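Local coordinates for sulfur carrier protein ThiS (Escherichia coli, PDB 1ZUD) that carries sulfur as the donor for making the thiazole phosphate moiety of thiamine phosphate, and forms a complex with the adenylyltransferase ThiF, at residues Gln39-Arg43 with Glu44-Gln48. Sequence-based numbering, arbitrary orientation.
Sequences QIVPR and EQWAQ
Arg43 lays its aliphatic chain over one face of the Trp46 indole. Its CB lies 4.0 Å from Trp46 CE2. Arg43 CG then sits 3.3 Å from the centroid of the six-membered ring of Trp46, only 8° off the normal, a close CH-pi contact. Arg43 CD continues over the same face, 3.2 Å from Trp46 CH2. Bends at chi2 and chi3 (101°) take the chain past the ring, and the guanidinium plane ends 45° from that of the indole. There NH1 hydrogen-bonds Ala32 O, and NH2 forms a salt bridge with Asp176 of the ThiF chain. At the indole edge, Trp46 NE1 donates to Val41 O at 2.8 Å, and Val41 CG1 packs near CD1.

The backbone itself turns here. Gln45 N donates to Pro42 O at 2.8 Å, and Trp46 N to Arg43 O at 3.1 Å. A water bridges Arg43 O and Ala47 N. The Gln45 amide lies alongside the Pro42 ring, with Gln45 NE2 3.8 Å from Pro42 CD. Leu34, Val18 and Leu22 also pack on Trp46, so the turn after strand 39-40 joins the sheet and helix 18-24 of this ubiquitin-like fold. With an alanine in place of Trp46, Val41 O would probably lose its indole donor and the Arg43 chain the face it rests on. The indole thus holds the aliphatic part of Arg43, while the guanidinium is shared between Ala32 O and Asp176 of the ThiF chain, which probably favours a set orientation for the salt bridge.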
loop_
_atom_site.group_PDB
_atom_site.type_symbol
_atom_site.label_atom_id
_atom_site.label_comp_id
_atom_site.label_asym_id
_atom_site.label_seq_id
_atom_site.Cartn_x
_atom_site.Cartn_y
_atom_site.Cartn_z
ATOM N N GLN D 39 7.266 -21.189 3.361
ATOM C CA GLN D 39 8.212 -21.308 2.244
ATOM C C GLN D 39 7.450 -21.986 1.125
ATOM O O GLN D 39 6.744 -22.968 1.324
ATOM C CB GLN D 39 9.442 -22.120 2.683
ATOM C CG GLN D 39 9.763 -22.039 4.212
ATOM C CD GLN D 39 10.593 -20.816 4.678
ATOM O OE1 GLN D 39 11.688 -20.539 4.165
ATOM N NE2 GLN D 39 10.079 -20.108 5.689
ATOM N N ILE D 40 7.547 -21.424 -0.056
ATOM C CA ILE D 40 6.896 -22.028 -1.201
ATOM C C ILE D 40 7.515 -23.410 -1.465
ATOM O O ILE D 40 8.718 -23.573 -1.349
ATOM C CB ILE D 40 7.151 -21.201 -2.470
ATOM C CG1 ILE D 40 6.544 -19.788 -2.269
ATOM C CG2 ILE D 40 6.550 -21.933 -3.711
ATOM C CD1 ILE D 40 5.021 -19.799 -2.219
ATOM N N VAL D 41 6.669 -24.353 -1.834
ATOM C CA VAL D 41 7.069 -25.695 -2.220
ATOM C C VAL D 41 6.686 -25.750 -3.715
ATOM O O VAL D 41 5.512 -25.797 -4.049
ATOM C CB VAL D 41 6.293 -26.801 -1.476
ATOM C CG1 VAL D 41 6.784 -28.167 -2.012
ATOM C CG2 VAL D 41 6.564 -26.736 0.022
ATOM N N PRO D 42 7.674 -25.700 -4.617
ATOM C CA PRO D 42 7.394 -25.741 -6.056
ATOM C C PRO D 42 6.490 -26.931 -6.414
ATOM O O PRO D 42 6.680 -28.041 -5.943
ATOM C CB PRO D 42 8.789 -25.826 -6.679
ATOM C CG PRO D 42 9.667 -25.132 -5.702
ATOM C CD PRO D 42 9.146 -25.665 -4.367
ATOM N N ARG D 43 5.515 -26.680 -7.273
ATOM C CA ARG D 43 4.548 -27.683 -7.667
ATOM C C ARG D 43 5.205 -28.950 -8.183
ATOM O O ARG D 43 4.665 -30.035 -8.022
ATOM C CB ARG D 43 3.647 -27.131 -8.763
ATOM C CG ARG D 43 2.265 -27.672 -8.735
ATOM C CD ARG D 43 1.333 -26.516 -9.072
ATOM N NE ARG D 43 0.935 -26.618 -10.450
ATOM C CZ ARG D 43 0.467 -25.610 -11.185
ATOM N NH1 ARG D 43 0.310 -24.337 -10.690
ATOM N NH2 ARG D 43 0.164 -25.902 -12.442
ATOM N N GLU D 44 6.370 -28.802 -8.805
ATOM C CA GLU D 44 7.036 -29.965 -9.354
ATOM C C GLU D 44 7.428 -30.927 -8.236
ATOM O O GLU D 44 7.788 -32.049 -8.510
ATOM C CB GLU D 44 8.263 -29.543 -10.189
ATOM C CG GLU D 44 9.446 -29.000 -9.394
ATOM C CD GLU D 44 10.636 -28.604 -10.289
ATOM O OE1 GLU D 44 11.734 -28.332 -9.745
ATOM O OE2 GLU D 44 10.473 -28.552 -11.536
ATOM N N GLN D 45 7.357 -30.502 -6.973
ATOM C CA GLN D 45 7.727 -31.397 -5.864
ATOM C C GLN D 45 6.529 -31.989 -5.106
ATOM O O GLN D 45 6.694 -32.830 -4.196
ATOM C CB GLN D 45 8.595 -30.637 -4.848
ATOM C CG GLN D 45 10.016 -30.305 -5.311
ATOM C CD GLN D 45 10.715 -29.261 -4.439
ATOM O OE1 GLN D 45 10.510 -29.187 -3.223
ATOM N NE2 GLN D 45 11.564 -28.456 -5.066
ATOM N N TRP D 46 5.309 -31.607 -5.484
ATOM C CA TRP D 46 4.165 -32.063 -4.698
ATOM C C TRP D 46 3.912 -33.558 -4.675
ATOM O O TRP D 46 3.376 -34.053 -3.702
ATOM C CB TRP D 46 2.852 -31.358 -5.091
ATOM C CG TRP D 46 2.856 -29.813 -4.931
ATOM C CD1 TRP D 46 3.804 -29.037 -4.327
ATOM C CD2 TRP D 46 1.841 -28.910 -5.386
ATOM N NE1 TRP D 46 3.448 -27.696 -4.381
ATOM C CE2 TRP D 46 2.246 -27.591 -5.024
ATOM C CE3 TRP D 46 0.639 -29.079 -6.060
ATOM C CZ2 TRP D 46 1.481 -26.448 -5.328
ATOM C CZ3 TRP D 46 -0.137 -27.907 -6.367
ATOM C CH2 TRP D 46 0.306 -26.632 -5.996
ATOM N N ALA D 47 4.280 -34.269 -5.730
ATOM C CA ALA D 47 4.050 -35.721 -5.776
ATOM C C ALA D 47 4.909 -36.511 -4.796
ATOM O O ALA D 47 4.593 -37.654 -4.489
ATOM C CB ALA D 47 4.275 -36.248 -7.205
ATOM N N GLN D 48 5.989 -35.921 -4.309
ATOM C CA GLN D 48 6.887 -36.604 -3.350
ATOM C C GLN D 48 7.032 -35.915 -1.985
ATOM O O GLN D 48 7.447 -36.551 -1.005
ATOM C CB GLN D 48 8.277 -36.725 -3.956
ATOM C CG GLN D 48 8.312 -37.659 -5.153
ATOM C CD GLN D 48 9.663 -38.310 -5.325
ATOM O OE1 GLN D 48 10.644 -37.647 -5.703
ATOM N NE2 GLN D 48 9.738 -39.617 -5.030
HETATM O O HOH W 1 4.221 -32.954 -8.357
#